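Local coordinates for isochorismatase hydrolase (Alkaliphilus metalliredigens, PDB 3HB7), which probably acts as a hydrolase of the isochorismatase family, a branch of the wider group of cysteine hydrolases, at residues 55-60 and 93-98; 128-133 and 153-158; 15-20 and 84-89. One frame throughout, in Å; residues are numbered along the deposited sequence.

Contact 1: residues 55-60 and 93-98; sequences LVHIQE and EDEYIV
Strands 55-60 and 96-98 run parallel, their axes 4.7 Å apart at closest and 24° out of line, with His57 paired to Ile97 and Ile58 to Val98. The backbone bonds alternate between the strands: His57 N donates to Tyr96 O, His57 O accepts from Val98 N at 2.9 Å, and Gln59 N reaches Val98 O at 3.0 Å. On the face that carries Ile97, the His57 imidazole turns back toward Glu95. Its CG lies beside its own backbone N (chi1 -46°), and NE2 donates to Glu95 OE1 at 3.0 Å. This bond is bent and comes from above the carboxylate plane; ring and carboxylate stand 41° apart. Glu95 CB lies at the ring edge, 3.6 Å from His57 NE2. OE1 also takes the backbone N of Gln92 and a salt bridge from Arg46, so three donors grip one oxygen and steady the carboxylate. Glu95 runs side by side with Leu55, OE2 lying 3.5 Å from Leu55 CD1. An alanine in place of Glu95 would probably leave His57 NE2 and Gln92 N without this acceptor and Arg46 without its carboxylate mate, and open a gap beside Leu55. On the opposite face the strands meet through apolar side chains: Val98 CG2 meets Val56 CG1 at 4.0 Å, while Val98 CB lies 4.1 Å from Ile58 CG1. Val56 and Ile58 also touch Leu11 of strand 8-13, the next strand inward. The pairing thus joins strand 96-100, at one edge of the sheet within this chain, to its neighbour in the parallel sheet of the alpha/beta isochorismatase fold.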
ATOM      1  N   LEU E  55      51.557 -10.806   5.441  1.00 25.67           N
ATOM      2  CA  LEU E  55      50.490  -9.907   5.768  1.00 24.68           C
ATOM      3  C   LEU E  55      50.672  -8.653   4.947  1.00 24.27           C
ATOM      4  O   LEU E  55      51.746  -8.105   4.914  1.00 24.27           O
ATOM      5  CB  LEU E  55      50.567  -9.526   7.224  1.00 24.73           C
ATOM      6  CG  LEU E  55      49.908 -10.408   8.255  1.00 25.39           C
ATOM      7  CD1 LEU E  55      49.662  -9.619   9.502  1.00 24.25           C
ATOM      8  CD2 LEU E  55      48.650 -10.964   7.718  1.00 25.88           C
ATOM      9  N   VAL E  56      49.614  -8.227   4.271  1.00 23.45           N
ATOM     10  CA  VAL E  56      49.590  -7.005   3.498  1.00 22.42           C
ATOM     11  C   VAL E  56      48.464  -6.144   4.006  1.00 22.17           C
ATOM     12  O   VAL E  56      47.359  -6.580   4.096  1.00 21.93           O
ATOM     13  CB  VAL E  56      49.360  -7.317   2.045  1.00 22.52           C
ATOM     14  CG1 VAL E  56      49.520  -6.115   1.209  1.00 21.77           C
ATOM     15  CG2 VAL E  56      50.261  -8.370   1.603  1.00 21.99           C
ATOM     16  N   HIS E  57      48.745  -4.909   4.344  1.00 21.82           N
ATOM     17  CA  HIS E  57      47.718  -4.040   4.873  1.00 21.65           C
ATOM     18  C   HIS E  57      47.333  -2.974   3.871  1.00 21.47           C
ATOM     19  O   HIS E  57      48.163  -2.261   3.363  1.00 21.19           O
ATOM     20  CB  HIS E  57      48.170  -3.366   6.158  1.00 21.84           C
ATOM     21  CG  HIS E  57      48.819  -4.288   7.135  1.00 22.81           C
ATOM     22  ND1 HIS E  57      48.168  -4.778   8.239  1.00 22.91           N
ATOM     23  CD2 HIS E  57      50.069  -4.792   7.185  1.00 22.73           C
ATOM     24  CE1 HIS E  57      48.977  -5.565   8.908  1.00 22.76           C
ATOM     25  NE2 HIS E  57      50.136  -5.592   8.288  1.00 24.07           N
ATOM     26  N   ILE E  58      46.052  -2.888   3.592  1.00 20.89           N
ATOM     27  CA  ILE E  58      45.571  -2.005   2.578  1.00 20.22           C
ATOM     28  C   ILE E  58      44.691  -0.936   3.146  1.00 20.67           C
ATOM     29  O   ILE E  58      43.718  -1.209   3.791  1.00 20.56           O
ATOM     30  CB  ILE E  58      44.866  -2.796   1.519  1.00 20.06           C
ATOM     31  CG1 ILE E  58      45.848  -3.792   0.956  1.00 19.86           C
ATOM     32  CG2 ILE E  58      44.406  -1.903   0.425  1.00 18.56           C
ATOM     33  CD1 ILE E  58      45.252  -4.838   0.218  1.00 19.29           C
ATOM     34  N   GLN E  59      45.058   0.298   2.896  1.00 20.66           N
ATOM     35  CA  GLN E  59      44.337   1.418   3.417  1.00 21.42           C
ATOM     36  C   GLN E  59      43.902   2.376   2.339  1.00 21.81           C
ATOM     37  O   GLN E  59      44.668   2.760   1.508  1.00 21.84           O
ATOM     38  CB  GLN E  59      45.183   2.157   4.440  1.00 21.24           C
ATOM     39  CG  GLN E  59      46.239   2.992   3.847  1.00 21.97           C
ATOM     40  CD  GLN E  59      47.169   3.598   4.836  1.00 21.77           C
ATOM     41  OE1 GLN E  59      46.744   4.074   5.852  1.00 23.24           O
ATOM     42  NE2 GLN E  59      48.434   3.551   4.565  1.00 20.71           N
ATOM     43  N   GLU E  60      42.652   2.775   2.406  1.00 22.43           N
ATOM     44  CA  GLU E  60      42.116   3.797   1.549  1.00 22.84           C
ATOM     45  C   GLU E  60      42.745   5.094   1.944  1.00 22.93           C
ATOM     46  O   GLU E  60      42.808   5.406   3.099  1.00 22.92           O
ATOM     47  CB  GLU E  60      40.618   3.877   1.742  1.00 22.85           C
ATOM     48  CG  GLU E  60      39.946   4.986   1.023  1.00 23.84           C
ATOM     49  CD  GLU E  60      38.444   4.898   1.103  1.00 25.09           C
ATOM     50  OE1 GLU E  60      37.831   5.785   1.672  1.00 26.45           O
ATOM     51  OE2 GLU E  60      37.875   3.933   0.611  1.00 26.32           O
ATOM     52  N   GLU E  93      56.376  -3.532  11.452  1.00 32.70           N
ATOM     53  CA  GLU E  93      57.706  -3.694  10.955  1.00 32.51           C
ATOM     54  C   GLU E  93      57.733  -3.854   9.473  1.00 32.17           C
ATOM     55  O   GLU E  93      57.472  -2.947   8.737  1.00 32.27           O
ATOM     56  CB  GLU E  93      58.335  -4.929  11.580  1.00 32.51           C
ATOM     57  N   ASP E  94      58.100  -5.054   9.079  1.00 31.70           N
ATOM     58  CA  ASP E  94      58.294  -5.467   7.711  1.00 31.24           C
ATOM     59  C   ASP E  94      57.073  -5.568   6.815  1.00 30.68           C
ATOM     60  O   ASP E  94      57.199  -5.574   5.620  1.00 31.14           O
ATOM     61  CB  ASP E  94      59.009  -6.799   7.705  1.00 31.54           C
ATOM     62  CG  ASP E  94      60.123  -6.844   6.714  1.00 31.91           C
ATOM     63  OD1 ASP E  94      60.041  -7.678   5.809  1.00 32.21           O
ATOM     64  OD2 ASP E  94      61.075  -6.059   6.845  1.00 31.40           O
ATOM     65  N   GLU E  95      55.903  -5.709   7.386  1.00 29.60           N
ATOM     66  CA  GLU E  95      54.741  -6.016   6.601  1.00 28.59           C
ATOM     67  C   GLU E  95      54.355  -4.920   5.616  1.00 27.87           C
ATOM     68  O   GLU E  95      54.288  -3.756   5.951  1.00 27.47           O
ATOM     69  CB  GLU E  95      53.606  -6.353   7.534  1.00 28.64           C
ATOM     70  CG  GLU E  95      54.061  -7.204   8.653  1.00 29.04           C
ATOM     71  CD  GLU E  95      53.027  -7.406   9.697  1.00 30.18           C
ATOM     72  OE1 GLU E  95      52.351  -6.452  10.068  1.00 30.84           O
ATOM     73  OE2 GLU E  95      52.901  -8.531  10.156  1.00 30.38           O
ATOM     74  N   TYR E  96      54.124  -5.326   4.381  1.00 26.66           N
ATOM     75  CA  TYR E  96      53.845  -4.403   3.299  1.00 25.99           C
ATOM     76  C   TYR E  96      52.556  -3.635   3.450  1.00 25.83           C
ATOM     77  O   TYR E  96      51.576  -4.135   3.935  1.00 25.81           O
ATOM     78  CB  TYR E  96      53.871  -5.116   1.956  1.00 25.19           C
ATOM     79  CG  TYR E  96      54.205  -4.187   0.840  1.00 24.91           C
ATOM     80  CD1 TYR E  96      55.394  -3.520   0.835  1.00 22.90           C
ATOM     81  CD2 TYR E  96      53.322  -3.945  -0.192  1.00 22.51           C
ATOM     82  CE1 TYR E  96      55.711  -2.670  -0.138  1.00 21.45           C
ATOM     83  CE2 TYR E  96      53.643  -3.096  -1.189  1.00 21.71           C
ATOM     84  CZ  TYR E  96      54.848  -2.449  -1.154  1.00 22.14           C
ATOM     85  OH  TYR E  96      55.242  -1.564  -2.104  1.00 19.31           O
ATOM     86  N   ILE E  97      52.590  -2.397   3.018  1.00 25.40           N
ATOM     87  CA  ILE E  97      51.433  -1.553   3.040  1.00 25.30           C
ATOM     88  C   ILE E  97      51.091  -1.053   1.648  1.00 25.28           C
ATOM     89  O   ILE E  97      51.952  -0.652   0.923  1.00 25.29           O
ATOM     90  CB  ILE E  97      51.634  -0.401   4.000  1.00 25.19           C
ATOM     91  CG1 ILE E  97      51.899  -0.956   5.386  1.00 25.32           C
ATOM     92  CG2 ILE E  97      50.432   0.477   4.049  1.00 24.75           C
ATOM     93  CD1 ILE E  97      52.216   0.058   6.373  1.00 23.28           C
ATOM     94  N   VAL E  98      49.819  -1.098   1.292  1.00 25.29           N
ATOM     95  CA  VAL E  98      49.360  -0.539   0.051  1.00 24.57           C
ATOM     96  C   VAL E  98      48.330   0.527   0.288  1.00 24.85           C
ATOM     97  O   VAL E  98      47.403   0.337   1.016  1.00 24.61           O
ATOM     98  CB  VAL E  98      48.743  -1.581  -0.835  1.00 24.83           C
ATOM     99  CG1 VAL E  98      48.475  -1.018  -2.192  1.00 24.16           C
ATOM    100  CG2 VAL E  98      49.607  -2.740  -0.939  1.00 24.46           C
TER

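Contact 2: residues 128-133 and 153-158; sequences VWTNVC and DGTASK
Ala156 O is approached by several groups of Thr130 and its neighbours. Thr130 N donates to it at 2.8 Å, a weak bond bent to 127° at the hydrogen. Thr130 OG1 also points at this oxygen, through a second weak bond that is doubtful because the position of OG1 is less sure. Trp129 adds a CA-H...O contact, its CA 3.2 Å from Ala156 O, and Val128 CG2 packs 3.7 Å from Ala156 CB. Thr130 and Thr155 cross at about a right angle, and Thr155 OG1 is held by Leu151 O. The peptide bond entering Trp129 is cis, and a type I turn from Trp129 to Val132 follows. Val132 is the N-cap of helix 133-143, so Cys133 opens that helix, consistent with the place of the nucleophilic cysteine in cysteine hydrolases of this family. Within the turn, Asn131 carries CG between its backbone N and carbonyl carbon (chi1 58°); its ND2 makes a weak, strongly bent bond to Ser157 OG at 2.7 Å. The same hydroxyl oxygen lies 3.4 Å from Trp129 CB. Lys158 and Trp129 lie side by side, pointing the same way: Lys158 CB stands over one face of the six-membered ring, 3.9 Å from its centroid, in a CH-pi contact, while CD closes on Trp129 CH2 at 3.6 Å.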
ATOM      1  N   VAL E 128      36.822  -5.296   5.390  1.00 26.77           N
ATOM      2  CA  VAL E 128      35.557  -4.670   5.266  1.00 26.71           C
ATOM      3  C   VAL E 128      35.532  -3.771   4.017  1.00 26.82           C
ATOM      4  O   VAL E 128      36.535  -3.217   3.683  1.00 26.44           O
ATOM      5  CB  VAL E 128      35.424  -3.857   6.534  1.00 26.95           C
ATOM      6  CG1 VAL E 128      35.349  -2.431   6.291  1.00 27.64           C
ATOM      7  CG2 VAL E 128      34.370  -4.369   7.397  1.00 26.34           C
ATOM      8  N   TRP E 129      34.400  -3.561   3.357  1.00 26.59           N
ATOM      9  CA  TRP E 129      33.170  -4.302   3.489  1.00 26.95           C
ATOM     10  C   TRP E 129      33.200  -5.485   2.594  1.00 26.79           C
ATOM     11  O   TRP E 129      33.749  -5.436   1.535  1.00 26.62           O
ATOM     12  CB  TRP E 129      31.967  -3.500   3.040  1.00 27.12           C
ATOM     13  CG  TRP E 129      31.764  -2.187   3.606  1.00 28.28           C
ATOM     14  CD1 TRP E 129      32.601  -1.499   4.373  1.00 29.47           C
ATOM     15  CD2 TRP E 129      30.617  -1.378   3.434  1.00 28.58           C
ATOM     16  NE1 TRP E 129      32.067  -0.310   4.701  1.00 29.48           N
ATOM     17  CE2 TRP E 129      30.839  -0.213   4.127  1.00 29.50           C
ATOM     18  CE3 TRP E 129      29.426  -1.529   2.743  1.00 28.29           C
ATOM     19  CZ2 TRP E 129      29.930   0.797   4.154  1.00 30.07           C
ATOM     20  CZ3 TRP E 129      28.540  -0.537   2.771  1.00 28.43           C
ATOM     21  CH2 TRP E 129      28.784   0.610   3.469  1.00 29.55           C
ATOM     22  N   THR E 130      32.493  -6.513   2.990  1.00 26.30           N
ATOM     23  CA  THR E 130      32.520  -7.765   2.310  1.00 26.30           C
ATOM     24  C   THR E 130      32.065  -7.604   0.894  1.00 26.43           C
ATOM     25  O   THR E 130      32.636  -8.180   0.002  1.00 26.98           O
ATOM     26  CB  THR E 130      31.560  -8.737   2.986  1.00 26.19           C
ATOM     27  OG1 THR E 130      31.864  -8.808   4.361  1.00 25.54           O
ATOM     28  CG2 THR E 130      31.679 -10.088   2.405  1.00 25.42           C
ATOM     29  N   ASN E 131      31.011  -6.833   0.698  1.00 26.15           N
ATOM     30  CA  ASN E 131      30.409  -6.692  -0.600  1.00 25.24           C
ATOM     31  C   ASN E 131      30.947  -5.548  -1.410  1.00 25.26           C
ATOM     32  O   ASN E 131      30.560  -5.367  -2.517  1.00 25.27           O
ATOM     33  CB  ASN E 131      28.889  -6.632  -0.488  1.00 25.11           C
ATOM     34  CG  ASN E 131      28.422  -5.524   0.372  1.00 24.83           C
ATOM     35  OD1 ASN E 131      27.562  -4.779  -0.004  1.00 24.26           O
ATOM     36  ND2 ASN E 131      29.014  -5.384   1.517  1.00 22.41           N
ATOM     37  N   VAL E 132      31.834  -4.772  -0.841  1.00 25.02           N
ATOM     38  CA  VAL E 132      32.391  -3.663  -1.555  1.00 24.13           C
ATOM     39  C   VAL E 132      33.853  -3.818  -1.854  1.00 24.37           C
ATOM     40  O   VAL E 132      34.215  -4.479  -2.770  1.00 24.31           O
ATOM     41  CB  VAL E 132      32.159  -2.385  -0.817  1.00 24.27           C
ATOM     42  CG1 VAL E 132      32.613  -1.228  -1.627  1.00 21.99           C
ATOM     43  CG2 VAL E 132      30.717  -2.260  -0.501  1.00 23.06           C
ATOM     44  N   CYS E 133      34.691  -3.188  -1.067  1.00 24.60           N
ATOM     45  CA  CYS E 133      36.124  -3.203  -1.302  1.00 24.94           C
ATOM     46  C   CYS E 133      36.728  -4.591  -1.207  1.00 24.80           C
ATOM     47  O   CYS E 133      37.582  -4.930  -1.957  1.00 24.53           O
ATOM     48  CB  CYS E 133      36.862  -2.191  -0.433  1.00 24.78           C
ATOM     49  SG  CYS E 133      36.537  -0.509  -0.793  1.00 26.27           S
ATOM     50  N   ASP E 153      34.471 -15.402   8.628  1.00 28.49           N
ATOM     51  CA  ASP E 153      34.441 -14.669   9.871  1.00 28.55           C
ATOM     52  C   ASP E 153      35.548 -13.652   9.929  1.00 28.43           C
ATOM     53  O   ASP E 153      35.681 -12.930  10.884  1.00 28.02           O
ATOM     54  CB  ASP E 153      34.449 -15.596  11.076  1.00 28.48           C
ATOM     55  CG  ASP E 153      35.517 -16.630  11.008  1.00 29.44           C
ATOM     56  OD1 ASP E 153      36.129 -16.831   9.964  1.00 28.98           O
ATOM     57  OD2 ASP E 153      35.749 -17.270  12.028  1.00 31.58           O
ATOM     58  N   GLY E 154      36.334 -13.593   8.871  1.00 28.38           N
ATOM     59  CA  GLY E 154      37.320 -12.556   8.720  1.00 28.49           C
ATOM     60  C   GLY E 154      36.841 -11.304   8.021  1.00 28.61           C
ATOM     61  O   GLY E 154      37.530 -10.328   8.002  1.00 28.72           O
ATOM     62  N   THR E 155      35.647 -11.326   7.466  1.00 28.40           N
ATOM     63  CA  THR E 155      35.149 -10.198   6.710  1.00 28.21           C
ATOM     64  C   THR E 155      33.832  -9.721   7.278  1.00 28.61           C
ATOM     65  O   THR E 155      33.127 -10.465   7.901  1.00 28.81           O
ATOM     66  CB  THR E 155      34.944 -10.559   5.254  1.00 28.21           C
ATOM     67  OG1 THR E 155      34.295 -11.813   5.165  1.00 28.41           O
ATOM     68  CG2 THR E 155      36.240 -10.673   4.563  1.00 27.10           C
ATOM     69  N   ALA E 156      33.525  -8.465   7.068  1.00 28.32           N
ATOM     70  CA  ALA E 156      32.346  -7.894   7.624  1.00 28.33           C
ATOM     71  C   ALA E 156      31.836  -6.840   6.691  1.00 28.19           C
ATOM     72  O   ALA E 156      32.521  -6.442   5.804  1.00 28.33           O
ATOM     73  CB  ALA E 156      32.642  -7.311   8.947  1.00 28.25           C
ATOM     74  N   SER E 157      30.638  -6.364   6.946  1.00 28.06           N
ATOM     75  CA  SER E 157      30.045  -5.309   6.180  1.00 28.00           C
ATOM     76  C   SER E 157      29.166  -4.494   7.069  1.00 28.12           C
ATOM     77  O   SER E 157      29.034  -4.779   8.212  1.00 28.23           O
ATOM     78  CB  SER E 157      29.240  -5.833   5.009  1.00 28.00           C
ATOM     79  OG  SER E 157      28.986  -4.782   4.122  1.00 27.43           O
ATOM     80  N   LYS E 158      28.548  -3.485   6.497  1.00 28.21           N
ATOM     81  CA  LYS E 158      27.702  -2.564   7.211  1.00 28.40           C
ATOM     82  C   LYS E 158      26.515  -3.267   7.834  1.00 28.12           C
ATOM     83  O   LYS E 158      26.098  -2.919   8.902  1.00 28.24           O
ATOM     84  CB  LYS E 158      27.223  -1.504   6.252  1.00 28.43           C
ATOM     85  CG  LYS E 158      26.689  -0.290   6.888  1.00 29.65           C
ATOM     86  CD  LYS E 158      26.143   0.645   5.850  1.00 30.68           C
ATOM     87  CE  LYS E 158      25.890   2.003   6.425  1.00 32.23           C
ATOM     88  NZ  LYS E 158      26.902   3.025   6.046  1.00 33.93           N
TER

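Contact 3: residues 15-20 and 84-89; sequences MLNDFV and DFIPEL
Ile86 packs against Val20 at the apolar centre, the two side chains crossing at about a right angle with Ile86 CG2 4.1 Å from Val20 CB. Ile86 CG1 occupies the place between its own backbone N and carbonyl carbon (chi1 53°), where it lies 3.6 Å from Met15 O. Met15, present as selenomethionine, folds over at chi2 and chi3, and its CE ends 3.8 Å from Leu89 CD1. To the other side of the bridged backbones, Leu16 and Phe85 point the same way, side by side, and Leu16 CD2 touches Phe85 CD1 at 3.7 Å. Two backbone bonds tie the loops together: Asn17 N donates to Asp84 O at 2.9 Å, nearly in line with the carbonyl, and Ile86 N reaches Met15 O by a long, weak bond. Leu16 O is turned inward to its own loop, accepting from both Phe19 N and Val20 N, which curls residues 16-20 into a tight bend. At the polar edge, Asn17 OD1 leans on Ile86 CG2 at 3.3 Å, while ND2 turns to Trp81 O, which fixes the rotation of the amide. Asp84 runs alongside Asn17, its carboxylate plane perpendicular to the amide, and Asp84 OD2 is hydrogen-bonded to Tyr90 OH. The loop after strand 8-13 is thus joined to the loop before strand 96-100: Met15 and Leu89 both rest on Leu38 of helix 35-47, and Leu16 and Phe85 both meet Gln59 of strand 53-60.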
HETATM    1  N   MSE E  15      40.825  -1.773   7.670  1.00 24.49           N
HETATM    2  CA  MSE E  15      40.500  -1.763   9.063  1.00 24.99           C
HETATM    3  C   MSE E  15      41.145  -0.533   9.610  1.00 24.48           C
HETATM    4  O   MSE E  15      42.211  -0.580  10.147  1.00 24.87           O
HETATM    5  CB  MSE E  15      41.050  -2.999   9.728  1.00 25.37           C
HETATM    6  CG  MSE E  15      40.480  -4.305   9.184  1.00 28.74           C
HETATM    7 SE   MSE E  15      38.629  -4.587   9.376  1.00 37.80          SE
HETATM    8  CE  MSE E  15      38.585  -4.762  11.251  1.00 33.10           C
ATOM      9  N   LEU E  16      40.448   0.575   9.461  1.00 23.81           N
ATOM     10  CA  LEU E  16      40.966   1.900   9.676  1.00 23.27           C
ATOM     11  C   LEU E  16      40.172   2.677  10.702  1.00 23.21           C
ATOM     12  O   LEU E  16      39.085   2.320  11.038  1.00 22.92           O
ATOM     13  CB  LEU E  16      40.969   2.676   8.379  1.00 22.49           C
ATOM     14  CG  LEU E  16      41.439   2.012   7.109  1.00 22.15           C
ATOM     15  CD1 LEU E  16      41.320   2.977   5.963  1.00 20.48           C
ATOM     16  CD2 LEU E  16      42.830   1.586   7.266  1.00 20.90           C
ATOM     17  N   ASN E  17      40.758   3.758  11.176  1.00 23.57           N
ATOM     18  CA  ASN E  17      40.241   4.511  12.285  1.00 24.08           C
ATOM     19  C   ASN E  17      38.897   5.071  11.945  1.00 24.64           C
ATOM     20  O   ASN E  17      38.026   5.146  12.787  1.00 24.85           O
ATOM     21  CB  ASN E  17      41.211   5.603  12.722  1.00 23.77           C
ATOM     22  CG  ASN E  17      42.387   5.064  13.483  1.00 23.28           C
ATOM     23  OD1 ASN E  17      42.358   3.976  13.987  1.00 22.40           O
ATOM     24  ND2 ASN E  17      43.437   5.824  13.539  1.00 24.28           N
ATOM     25  N   ASP E  18      38.744   5.483  10.701  1.00 25.07           N
ATOM     26  CA  ASP E  18      37.493   6.015  10.208  1.00 25.29           C
ATOM     27  C   ASP E  18      36.350   5.035  10.172  1.00 25.26           C
ATOM     28  O   ASP E  18      35.224   5.407  10.333  1.00 25.15           O
ATOM     29  CB  ASP E  18      37.674   6.620   8.842  1.00 25.66           C
ATOM     30  CG  ASP E  18      38.002   8.062   8.902  1.00 26.61           C
ATOM     31  OD1 ASP E  18      37.732   8.664   9.921  1.00 27.91           O
ATOM     32  OD2 ASP E  18      38.527   8.608   7.941  1.00 27.20           O
ATOM     33  N   PHE E  19      36.637   3.790   9.870  1.00 25.39           N
ATOM     34  CA  PHE E  19      35.584   2.837   9.654  1.00 25.81           C
ATOM     35  C   PHE E  19      35.347   1.851  10.764  1.00 25.99           C
ATOM     36  O   PHE E  19      34.300   1.250  10.826  1.00 25.84           O
ATOM     37  CB  PHE E  19      35.840   2.051   8.381  1.00 25.77           C
ATOM     38  CG  PHE E  19      36.161   2.890   7.210  1.00 26.00           C
ATOM     39  CD1 PHE E  19      35.376   3.939   6.871  1.00 26.21           C
ATOM     40  CD2 PHE E  19      37.255   2.622   6.448  1.00 26.25           C
ATOM     41  CE1 PHE E  19      35.670   4.684   5.806  1.00 25.94           C
ATOM     42  CE2 PHE E  19      37.546   3.376   5.393  1.00 26.04           C
ATOM     43  CZ  PHE E  19      36.756   4.406   5.072  1.00 26.20           C
ATOM     44  N   VAL E  20      36.331   1.640  11.609  1.00 26.25           N
ATOM     45  CA  VAL E  20      36.203   0.597  12.602  1.00 26.64           C
ATOM     46  C   VAL E  20      36.070   1.154  13.983  1.00 26.68           C
ATOM     47  O   VAL E  20      36.853   1.972  14.409  1.00 26.60           O
ATOM     48  CB  VAL E  20      37.363  -0.374  12.577  1.00 26.63           C
ATOM     49  CG1 VAL E  20      37.025  -1.600  13.331  1.00 26.54           C
ATOM     50  CG2 VAL E  20      37.694  -0.724  11.194  1.00 27.43           C
ATOM     51  N   ASP E  84      44.476   5.919   8.959  1.00 28.96           N
ATOM     52  CA  ASP E  84      45.374   4.997   9.643  1.00 28.79           C
ATOM     53  C   ASP E  84      44.739   3.750  10.171  1.00 28.37           C
ATOM     54  O   ASP E  84      43.576   3.714  10.452  1.00 28.01           O
ATOM     55  CB  ASP E  84      46.130   5.695  10.759  1.00 28.84           C
ATOM     56  CG  ASP E  84      47.558   5.250  10.847  1.00 29.91           C
ATOM     57  OD1 ASP E  84      48.074   4.727   9.859  1.00 31.08           O
ATOM     58  OD2 ASP E  84      48.174   5.419  11.899  1.00 31.57           O
ATOM     59  N   PHE E  85      45.542   2.720  10.299  1.00 28.17           N
ATOM     60  CA  PHE E  85      45.081   1.474  10.839  1.00 28.08           C
ATOM     61  C   PHE E  85      44.721   1.629  12.306  1.00 28.12           C
ATOM     62  O   PHE E  85      45.284   2.427  13.009  1.00 28.19           O
ATOM     63  CB  PHE E  85      46.113   0.385  10.607  1.00 27.69           C
ATOM     64  CG  PHE E  85      46.539   0.276   9.190  1.00 27.24           C
ATOM     65  CD1 PHE E  85      45.807  -0.426   8.299  1.00 25.91           C
ATOM     66  CD2 PHE E  85      47.646   0.920   8.746  1.00 26.80           C
ATOM     67  CE1 PHE E  85      46.178  -0.486   7.010  1.00 26.41           C
ATOM     68  CE2 PHE E  85      48.008   0.853   7.464  1.00 25.65           C
ATOM     69  CZ  PHE E  85      47.275   0.150   6.601  1.00 26.37           C
ATOM     70  N   ILE E  86      43.734   0.887  12.742  1.00 28.02           N
ATOM     71  CA  ILE E  86      43.413   0.860  14.127  1.00 28.34           C
ATOM     72  C   ILE E  86      44.522   0.107  14.807  1.00 28.54           C
ATOM     73  O   ILE E  86      45.090  -0.798  14.246  1.00 28.93           O
ATOM     74  CB  ILE E  86      42.092   0.187  14.355  1.00 28.10           C
ATOM     75  CG1 ILE E  86      42.098  -1.171  13.704  1.00 27.88           C
ATOM     76  CG2 ILE E  86      41.010   1.012  13.791  1.00 27.64           C
ATOM     77  CD1 ILE E  86      41.030  -2.025  14.153  1.00 27.44           C
ATOM     78  N   PRO E  87      44.798   0.469  16.038  1.00 28.59           N
ATOM     79  CA  PRO E  87      45.926  -0.059  16.779  1.00 28.46           C
ATOM     80  C   PRO E  87      45.825  -1.532  16.926  1.00 28.51           C
ATOM     81  O   PRO E  87      46.815  -2.200  16.845  1.00 28.38           O
ATOM     82  CB  PRO E  87      45.749   0.583  18.128  1.00 28.32           C
ATOM     83  CG  PRO E  87      45.141   1.856  17.832  1.00 28.20           C
ATOM     84  CD  PRO E  87      44.236   1.654  16.688  1.00 28.63           C
ATOM     85  N   GLU E  88      44.625  -2.034  17.084  1.00 28.95           N
ATOM     86  CA  GLU E  88      44.416  -3.439  17.316  1.00 29.48           C
ATOM     87  C   GLU E  88      44.960  -4.228  16.169  1.00 29.95           C
ATOM     88  O   GLU E  88      45.381  -5.349  16.335  1.00 29.99           O
ATOM     89  CB  GLU E  88      42.947  -3.747  17.461  1.00 29.58           C
ATOM     90  CG  GLU E  88      42.325  -3.240  18.716  1.00 30.19           C
ATOM     91  CD  GLU E  88      41.930  -1.808  18.638  1.00 30.58           C
ATOM     92  OE1 GLU E  88      42.302  -1.128  17.697  1.00 29.37           O
ATOM     93  OE2 GLU E  88      41.243  -1.348  19.537  1.00 32.41           O
ATOM     94  N   LEU E  89      44.914  -3.656  14.985  1.00 30.16           N
ATOM     95  CA  LEU E  89      45.383  -4.352  13.815  1.00 30.40           C
ATOM     96  C   LEU E  89      46.530  -3.671  13.095  1.00 30.64           C
ATOM     97  O   LEU E  89      46.728  -3.891  11.937  1.00 30.35           O
ATOM     98  CB  LEU E  89      44.228  -4.651  12.883  1.00 30.45           C
ATOM     99  CG  LEU E  89      43.155  -5.543  13.478  1.00 30.55           C
ATOM    100  CD1 LEU E  89      42.030  -5.644  12.525  1.00 30.35           C
ATOM    101  CD2 LEU E  89      43.706  -6.898  13.749  1.00 30.09           C
TER

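How the contacts relate
Contacts 1 and 3 are continuous, their centres 12 Å apart: Phe85 CE1 packs on His57 CB at 3.6 Å and Leu16 CD2 on Gln59 CB at 3.7 Å, so the paired loops pack on the His57 and Gln59 side chains, toward the C-terminal end of strand 53-60. Contact 2 touches neither, its nearest atoms lying about 4 Å from contact 3 and about 5 Å from contact 1; the centres of contacts 1 and 2 are 18 Å apart, on opposite sides of the chain's centre. Residues 15-20 and 128-133 both follow central sheet strands, consistent with the strand-end placement of family active sites. A bound sodium ion lies about 10 Å from the Asn131 side chain.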